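Local coordinates for protein butyrophilin subfamily 1 member A1 (Bos taurus, PDB 4HH8) that probably takes part in the secretion of milk-fat droplets and inhibits the proliferation of activated T cells, as a membrane protein with an immunoglobulin-type extracellular part, at residues A[151-156]-A[185-190]; A[156-161]-A[176-181]. The protein carries 1 engineered substitution. All coordinates share one frame; numbering follows the deposited sequence.

Interaction 1. Residues A[151-156]-A[185-190]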
ATOM      1  N   THR A 151      16.630   8.994 -10.175  1.00 29.14           N
ATOM      2  CA  THR A 151      16.664   7.641  -9.676  1.00 29.34           C
ATOM      3  C   THR A 151      16.153   7.607  -8.231  1.00 28.01           C
ATOM      4  O   THR A 151      16.374   8.534  -7.489  1.00 27.46           O
ATOM      5  CB  THR A 151      18.108   7.174  -9.854  1.00 30.15           C
ATOM      6  OG1 THR A 151      18.215   6.408 -11.081  1.00 33.15           O
ATOM      7  CG2 THR A 151      18.581   6.435  -8.685  1.00 33.46           C
ATOM      8  N   SER A 152      15.381   6.584  -7.862  1.00 27.28           N
ATOM      9  CA  SER A 152      14.974   6.415  -6.491  1.00 27.29           C
ATOM     10  C   SER A 152      14.533   4.972  -6.343  1.00 28.04           C
ATOM     11  O   SER A 152      14.110   4.334  -7.310  1.00 29.13           O
ATOM     12  CB  SER A 152      13.873   7.405  -6.094  1.00 27.05           C
ATOM     13  OG  SER A 152      13.389   7.181  -4.766  1.00 25.71           O
ATOM     14  N   VAL A 153      14.607   4.487  -5.117  1.00 27.99           N
ATOM     15  CA  VAL A 153      14.522   3.081  -4.789  1.00 28.64           C
ATOM     16  C   VAL A 153      13.439   2.894  -3.732  1.00 28.40           C
ATOM     17  O   VAL A 153      13.323   3.728  -2.837  1.00 28.69           O
ATOM     18  CB  VAL A 153      15.926   2.695  -4.242  1.00 30.08           C
ATOM     19  CG1 VAL A 153      15.884   1.631  -3.160  1.00 31.07           C
ATOM     20  CG2 VAL A 153      16.873   2.335  -5.401  1.00 30.91           C
ATOM     21  N   GLY A 154      12.617   1.843  -3.840  1.00 28.68           N
ATOM     22  CA  GLY A 154      11.762   1.405  -2.702  1.00 28.70           C
ATOM     23  C   GLY A 154      10.320   1.944  -2.592  1.00 29.01           C
ATOM     24  O   GLY A 154       9.780   2.106  -1.492  1.00 30.26           O
ATOM     25  N   TRP A 155       9.665   2.191  -3.713  1.00 27.74           N
ATOM     26  CA  TRP A 155       8.327   2.765  -3.670  1.00 27.50           C
ATOM     27  C   TRP A 155       7.309   1.697  -3.863  1.00 26.60           C
ATOM     28  O   TRP A 155       7.539   0.768  -4.611  1.00 27.19           O
ATOM     29  CB  TRP A 155       8.148   3.824  -4.751  1.00 27.56           C
ATOM     30  CG  TRP A 155       9.115   4.910  -4.603  1.00 28.84           C
ATOM     31  CD1 TRP A 155      10.440   4.877  -4.965  1.00 28.80           C
ATOM     32  CD2 TRP A 155       8.890   6.179  -3.980  1.00 28.50           C
ATOM     33  NE1 TRP A 155      11.031   6.067  -4.637  1.00 30.77           N
ATOM     34  CE2 TRP A 155      10.108   6.887  -4.037  1.00 28.39           C
ATOM     35  CE3 TRP A 155       7.758   6.815  -3.440  1.00 27.30           C
ATOM     36  CZ2 TRP A 155      10.245   8.186  -3.527  1.00 26.76           C
ATOM     37  CZ3 TRP A 155       7.892   8.110  -2.946  1.00 26.88           C
ATOM     38  CH2 TRP A 155       9.133   8.766  -2.962  1.00 25.71           C
ATOM     39  N   TYR A 156       6.168   1.846  -3.210  1.00 25.60           N
ATOM     40  CA  TYR A 156       5.061   0.984  -3.493  1.00 25.38           C
ATOM     41  C   TYR A 156       3.776   1.795  -3.355  1.00 25.61           C
ATOM     42  O   TYR A 156       3.646   2.554  -2.407  1.00 27.24           O
ATOM     43  CB  TYR A 156       5.080  -0.287  -2.604  1.00 24.99           C
ATOM     44  CG  TYR A 156       4.124  -1.305  -3.161  1.00 26.78           C
ATOM     45  CD1 TYR A 156       4.542  -2.228  -4.137  1.00 28.37           C
ATOM     46  CD2 TYR A 156       2.782  -1.287  -2.799  1.00 29.31           C
ATOM     47  CE1 TYR A 156       3.644  -3.140  -4.683  1.00 31.14           C
ATOM     48  CE2 TYR A 156       1.878  -2.190  -3.353  1.00 33.35           C
ATOM     49  CZ  TYR A 156       2.316  -3.092  -4.292  1.00 33.29           C
ATOM     50  OH  TYR A 156       1.412  -3.967  -4.822  1.00 39.71           O
ATOM     51  N   LEU A 185       9.102  -3.931  -4.152  1.00 31.42           N
ATOM     52  CA  LEU A 185       9.157  -2.456  -4.119  1.00 30.44           C
ATOM     53  C   LEU A 185       9.843  -1.913  -5.367  1.00 30.60           C
ATOM     54  O   LEU A 185      10.889  -2.422  -5.771  1.00 29.64           O
ATOM     55  CB  LEU A 185       9.907  -1.986  -2.890  1.00 30.02           C
ATOM     56  CG  LEU A 185       9.437  -2.561  -1.545  1.00 30.90           C
ATOM     57  CD1 LEU A 185      10.316  -2.093  -0.344  1.00 30.71           C
ATOM     58  CD2 LEU A 185       7.962  -2.220  -1.323  1.00 27.17           C
ATOM     59  N   PHE A 186       9.273  -0.854  -5.941  1.00 29.93           N
ATOM     60  CA  PHE A 186       9.763  -0.294  -7.189  1.00 29.32           C
ATOM     61  C   PHE A 186      10.945   0.648  -7.039  1.00 29.69           C
ATOM     62  O   PHE A 186      10.971   1.525  -6.165  1.00 29.11           O
ATOM     63  CB  PHE A 186       8.627   0.363  -7.981  1.00 28.62           C
ATOM     64  CG  PHE A 186       7.529  -0.589  -8.304  1.00 27.45           C
ATOM     65  CD1 PHE A 186       7.653  -1.465  -9.381  1.00 27.08           C
ATOM     66  CD2 PHE A 186       6.406  -0.671  -7.507  1.00 24.01           C
ATOM     67  CE1 PHE A 186       6.623  -2.382  -9.698  1.00 27.79           C
ATOM     68  CE2 PHE A 186       5.368  -1.630  -7.792  1.00 26.12           C
ATOM     69  CZ  PHE A 186       5.485  -2.466  -8.895  1.00 25.64           C
ATOM     70  N   THR A 187      11.949   0.369  -7.869  1.00 29.24           N
ATOM     71  CA  THR A 187      13.011   1.304  -8.197  1.00 29.47           C
ATOM     72  C   THR A 187      12.589   2.021  -9.473  1.00 28.47           C
ATOM     73  O   THR A 187      12.051   1.405 -10.397  1.00 28.60           O
ATOM     74  CB  THR A 187      14.388   0.568  -8.322  1.00 29.67           C
ATOM     75  OG1 THR A 187      14.760   0.124  -7.020  1.00 31.48           O
ATOM     76  CG2 THR A 187      15.482   1.476  -8.800  1.00 30.38           C
ATOM     77  N   VAL A 188      12.743   3.344  -9.472  1.00 28.12           N
ATOM     78  CA  VAL A 188      12.264   4.154 -10.576  1.00 26.91           C
ATOM     79  C   VAL A 188      13.425   4.892 -11.225  1.00 27.20           C
ATOM     80  O   VAL A 188      14.228   5.487 -10.542  1.00 27.10           O
ATOM     81  CB  VAL A 188      11.122   5.160 -10.121  1.00 27.33           C
ATOM     82  CG1 VAL A 188      11.628   6.167  -9.108  1.00 25.93           C
ATOM     83  CG2 VAL A 188      10.490   5.885 -11.367  1.00 23.31           C
ATOM     84  N   ARG A 189      13.517   4.826 -12.537  1.00 27.08           N
ATOM     85  CA  ARG A 189      14.512   5.583 -13.279  1.00 29.91           C
ATOM     86  C   ARG A 189      13.772   6.458 -14.308  1.00 28.67           C
ATOM     87  O   ARG A 189      12.926   5.978 -15.031  1.00 28.72           O
ATOM     88  CB  ARG A 189      15.443   4.622 -14.027  1.00 30.81           C
ATOM     89  CG  ARG A 189      16.582   4.074 -13.210  1.00 39.34           C
ATOM     90  CD  ARG A 189      17.776   3.699 -14.143  1.00 49.03           C
ATOM     91  NE  ARG A 189      18.536   2.551 -13.630  1.00 57.39           N
ATOM     92  CZ  ARG A 189      19.334   1.765 -14.369  1.00 61.79           C
ATOM     93  NH1 ARG A 189      19.509   2.002 -15.674  1.00 62.64           N
ATOM     94  NH2 ARG A 189      19.960   0.729 -13.803  1.00 62.15           N
ATOM     95  N   ALA A 190      14.107   7.727 -14.407  1.00 28.51           N
ATOM     96  CA  ALA A 190      13.533   8.526 -15.462  1.00 27.87           C
ATOM     97  C   ALA A 190      14.564   9.458 -16.061  1.00 28.44           C
ATOM     98  O   ALA A 190      15.358  10.035 -15.340  1.00 28.26           O
ATOM     99  CB  ALA A 190      12.363   9.302 -14.931  1.00 27.02           C
TER
HETATM  100  O   HOH W   1      13.041  -0.675  -5.165  1.00 31.50           O

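Interaction 2. Residues A[156-161]-A[176-181]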
ATOM      1  N   TYR A 156       6.168   1.846  -3.210  1.00 25.60           N
ATOM      2  CA  TYR A 156       5.061   0.984  -3.493  1.00 25.38           C
ATOM      3  C   TYR A 156       3.776   1.795  -3.355  1.00 25.61           C
ATOM      4  O   TYR A 156       3.646   2.554  -2.407  1.00 27.24           O
ATOM      5  CB  TYR A 156       5.080  -0.287  -2.604  1.00 24.99           C
ATOM      6  CG  TYR A 156       4.124  -1.305  -3.161  1.00 26.78           C
ATOM      7  CD1 TYR A 156       4.542  -2.228  -4.137  1.00 28.37           C
ATOM      8  CD2 TYR A 156       2.782  -1.287  -2.799  1.00 29.31           C
ATOM      9  CE1 TYR A 156       3.644  -3.140  -4.683  1.00 31.14           C
ATOM     10  CE2 TYR A 156       1.878  -2.190  -3.353  1.00 33.35           C
ATOM     11  CZ  TYR A 156       2.316  -3.092  -4.292  1.00 33.29           C
ATOM     12  OH  TYR A 156       1.412  -3.967  -4.822  1.00 39.71           O
ATOM     13  N   PRO A 157       2.848   1.709  -4.323  1.00 26.07           N
ATOM     14  CA  PRO A 157       2.946   0.993  -5.594  1.00 26.73           C
ATOM     15  C   PRO A 157       3.816   1.797  -6.561  1.00 26.86           C
ATOM     16  O   PRO A 157       4.712   2.533  -6.112  1.00 27.29           O
ATOM     17  CB  PRO A 157       1.456   0.877  -6.052  1.00 27.10           C
ATOM     18  CG  PRO A 157       0.802   2.259  -5.478  1.00 26.11           C
ATOM     19  CD  PRO A 157       1.527   2.382  -4.133  1.00 26.18           C
ATOM     20  N   GLU A 158       3.602   1.638  -7.876  1.00 27.57           N
ATOM     21  CA  GLU A 158       4.317   2.423  -8.867  1.00 26.92           C
ATOM     22  C   GLU A 158       4.222   3.913  -8.495  1.00 26.57           C
ATOM     23  O   GLU A 158       3.127   4.449  -8.364  1.00 26.72           O
ATOM     24  CB  GLU A 158       3.725   2.191 -10.264  1.00 27.04           C
ATOM     25  CG  GLU A 158       3.953   0.765 -10.832  1.00 28.95           C
ATOM     26  CD  GLU A 158       2.851  -0.268 -10.430  1.00 29.89           C
ATOM     27  OE1 GLU A 158       2.111  -0.092  -9.437  1.00 30.80           O
ATOM     28  OE2 GLU A 158       2.700  -1.264 -11.141  1.00 32.57           O
ATOM     29  N   PRO A 159       5.363   4.576  -8.327  1.00 26.15           N
ATOM     30  CA  PRO A 159       5.403   5.999  -7.979  1.00 26.69           C
ATOM     31  C   PRO A 159       5.380   6.890  -9.261  1.00 26.93           C
ATOM     32  O   PRO A 159       5.712   6.427 -10.361  1.00 27.05           O
ATOM     33  CB  PRO A 159       6.761   6.115  -7.263  1.00 25.80           C
ATOM     34  CG  PRO A 159       7.619   5.143  -8.105  1.00 24.27           C
ATOM     35  CD  PRO A 159       6.728   3.986  -8.374  1.00 26.16           C
ATOM     36  N   GLN A 160       4.978   8.142  -9.113  1.00 26.69           N
ATOM     37  CA  GLN A 160       4.886   9.062 -10.231  1.00 27.29           C
ATOM     38  C   GLN A 160       6.121   9.925 -10.208  1.00 26.79           C
ATOM     39  O   GLN A 160       6.631  10.245  -9.139  1.00 27.02           O
ATOM     40  CB  GLN A 160       3.611   9.916 -10.088  1.00 28.18           C
ATOM     41  CG  GLN A 160       3.545  11.288 -10.865  1.00 32.34           C
ATOM     42  CD  GLN A 160       2.331  12.140 -10.433  1.00 36.98           C
ATOM     43  OE1 GLN A 160       2.470  13.147  -9.749  1.00 42.15           O
ATOM     44  NE2 GLN A 160       1.146  11.697 -10.789  1.00 39.79           N
ATOM     45  N   VAL A 161       6.618  10.259 -11.394  1.00 26.62           N
ATOM     46  CA  VAL A 161       7.761  11.121 -11.573  1.00 26.34           C
ATOM     47  C   VAL A 161       7.243  12.452 -12.153  1.00 28.33           C
ATOM     48  O   VAL A 161       6.445  12.435 -13.055  1.00 27.37           O
ATOM     49  CB  VAL A 161       8.746  10.510 -12.572  1.00 26.88           C
ATOM     50  CG1 VAL A 161       9.949  11.404 -12.761  1.00 25.66           C
ATOM     51  CG2 VAL A 161       9.218   9.059 -12.130  1.00 24.57           C
ATOM     52  N   GLU A 176      10.982   6.228 -18.978  1.00 25.08           N
ATOM     53  CA  GLU A 176      10.946   5.841 -17.596  1.00 25.78           C
ATOM     54  C   GLU A 176      10.972   4.352 -17.485  1.00 25.58           C
ATOM     55  O   GLU A 176      10.445   3.660 -18.354  1.00 24.28           O
ATOM     56  CB  GLU A 176       9.666   6.283 -16.873  1.00 26.06           C
ATOM     57  CG  GLU A 176       9.166   7.652 -17.202  1.00 26.49           C
ATOM     58  CD  GLU A 176       8.069   8.113 -16.253  1.00 29.50           C
ATOM     59  OE1 GLU A 176       7.226   7.289 -15.783  1.00 32.36           O
ATOM     60  OE2 GLU A 176       8.062   9.319 -15.982  1.00 28.33           O
ATOM     61  N   SER A 177      11.453   3.911 -16.324  1.00 25.24           N
ATOM     62  CA  SER A 177      11.516   2.511 -15.920  1.00 26.75           C
ATOM     63  C   SER A 177      11.153   2.308 -14.482  1.00 25.76           C
ATOM     64  O   SER A 177      11.618   3.058 -13.638  1.00 24.40           O
ATOM     65  CB  SER A 177      12.985   2.045 -15.986  1.00 27.29           C
ATOM     66  OG  SER A 177      13.060   1.261 -17.103  1.00 32.15           O
ATOM     67  N   ARG A 178      10.421   1.232 -14.209  1.00 25.76           N
ATOM     68  CA  ARG A 178      10.194   0.763 -12.867  1.00 27.75           C
ATOM     69  C   ARG A 178      10.461  -0.750 -12.768  1.00 28.60           C
ATOM     70  O   ARG A 178      10.025  -1.484 -13.586  1.00 27.24           O
ATOM     71  CB  ARG A 178       8.753   1.077 -12.444  1.00 26.06           C
ATOM     72  CG  ARG A 178       8.526   2.555 -12.233  1.00 27.01           C
ATOM     73  CD  ARG A 178       7.078   2.915 -12.275  1.00 25.65           C
ATOM     74  NE  ARG A 178       6.852   4.351 -12.156  1.00 26.03           N
ATOM     75  CZ  ARG A 178       6.948   5.235 -13.162  1.00 28.69           C
ATOM     76  NH1 ARG A 178       7.264   4.852 -14.412  1.00 26.08           N
ATOM     77  NH2 ARG A 178       6.675   6.504 -12.924  1.00 24.23           N
ATOM     78  N   ASN A 179      11.146  -1.172 -11.723  1.00 30.61           N
ATOM     79  CA  ASN A 179      11.533  -2.564 -11.540  1.00 33.44           C
ATOM     80  C   ASN A 179      11.416  -2.961 -10.070  1.00 32.68           C
ATOM     81  O   ASN A 179      12.083  -2.358  -9.221  1.00 32.49           O
ATOM     82  CB  ASN A 179      12.985  -2.800 -11.982  1.00 34.67           C
ATOM     83  CG  ASN A 179      13.550  -4.126 -11.431  1.00 41.75           C
ATOM     84  OD1 ASN A 179      13.244  -5.223 -11.954  1.00 48.86           O
ATOM     85  ND2 ASN A 179      14.362  -4.037 -10.351  1.00 47.85           N
ATOM     86  N   PRO A 180      10.575  -3.973  -9.767  1.00 32.95           N
ATOM     87  CA  PRO A 180      10.322  -4.332  -8.361  1.00 33.16           C
ATOM     88  C   PRO A 180      11.502  -5.060  -7.748  1.00 34.04           C
ATOM     89  O   PRO A 180      12.110  -5.879  -8.413  1.00 34.39           O
ATOM     90  CB  PRO A 180       9.104  -5.250  -8.436  1.00 33.69           C
ATOM     91  CG  PRO A 180       9.140  -5.868  -9.876  1.00 35.20           C
ATOM     92  CD  PRO A 180       9.889  -4.850 -10.748  1.00 32.86           C
ATOM     93  N   ASP A 181      11.853  -4.758  -6.503  1.00 35.27           N
ATOM     94  CA  ASP A 181      12.917  -5.518  -5.813  1.00 35.84           C
ATOM     95  C   ASP A 181      12.393  -6.888  -5.371  1.00 37.27           C
ATOM     96  O   ASP A 181      11.279  -7.294  -5.782  1.00 36.60           O
ATOM     97  CB  ASP A 181      13.586  -4.698  -4.708  1.00 34.91           C
ATOM     98  CG  ASP A 181      12.738  -4.540  -3.455  1.00 34.34           C
ATOM     99  OD1 ASP A 181      11.677  -5.156  -3.305  1.00 32.19           O
ATOM    100  OD2 ASP A 181      13.180  -3.784  -2.560  1.00 35.72           O
TER

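Interaction 1. Residues A[151-156]-A[185-190]
F186 has the largest share in this antiparallel pairing, through its backbone as well as its ring. Its carbonyl faces the successive NH groups of G154 and W155, a G1 beta bulge: W155 N meets F186 O almost straight (2.9 Å, 176°), whereas the bond from G154 N is weak. The positive phi of G154 (93°) suits glycine, because a CB there would jam against the preceding carbonyl. F186 N returns a bond of 2.7 Å to W155 O, and the same oxygen lies at the edge of the phenyl ring, 3.4 Å from F186 CD2. The Y156 ring runs nearly parallel to that of F186 (17°) but is slid aside, so the two barely overlap and touch through Y156 CD1 and F186 CE2 at 3.8 Å. L185 closes the end of the pairing: L185 CD2 lies 3.7 Å from Y156 CB, and L185 CB packs against G154 CA. One water joins G154 N, L185 O and T187 OG1. Across the bulge, W155 NE1 donates to S152 OG in the indole plane at 2.6 Å. S152, W155 and V188 all pack on I206 of strand 201-208 in the facing sheet, while strands 135-140 and 175-180 flank the pair within its own.

Interaction 2. Residues A[156-161]-A[176-181]
R178 leaves its strand with CG anti to its own carbonyl carbon (chi1 -70°) and runs extended from CG to NE (chi3 -176°), and the final turn at chi4 (82°) swings the guanidinium edge onto the backbone carbonyl of P159. E176 likewise has CG anti to its carbonyl carbon, and its extended chain brings the carboxylate beside the same guanidinium. The setting is the immunoglobulin beta sandwich of the membrane-proximal domain: R178 stands on strand 175-180, an outermost strand of one sheet, and spans to the turn that leads into strand 160-165 of the other.

The grip on P159 O is side-on, with NE and NH2 of R178 both donating to the one oxygen, at 3.0 Å from R178 NE and 2.7 Å from R178 NH2 to P159 O. The oxygen lies close to the guanidinium plane and the donors lie in the carbonyl plane, so the two bonds help to fix the rotation of the group. A salt bridge within the strand holds it end-on from the other end: R178 NH1 lies 2.8 Å from E176 OE1, which also accepts from R178 NH2 and is met from above its carboxylate plane. This carboxylate probably balances the charge of the arginine and helps to hold the guanidinium in place, and its other oxygen, OE2, is hydrogen-bonded to S173 OG.

Carbon atoms of E158, P159 and V161 lie along the arginine side chain. The E158 side chain crosses it at about a right angle, E158 CB lying 4.0 Å from R178 CD, and the proline ring meets it tip to tip, P159 CD standing 3.8 Å from R178 NE. V161 points toward strand 175-180 and slides past the arginine in the opposite direction, its CG2 coming within 3.7 Å of R178 NH2.

Interactions 1 and 2 lie in the same immunoglobulin domain with their centres about 5 Å apart, and they share Y156. Along the chain the order is 151-156, 156-161, 176-181, 185-190, so interaction 2 falls between the two halves of interaction 1. Strands 175-180 and 186-194 are neighbours in one sheet, where R189 N probably bonds S177 O and N179 N probably bonds T187 O. Interaction 1 is thus pairing inside that sheet, whereas interaction 2 bridges from its edge to the facing one. V188 and V161 pack between the sheets. Y156, touching A102 and pairing by backbone with A129, puts both contacts at the end of this domain that faces the first immunoglobulin domain.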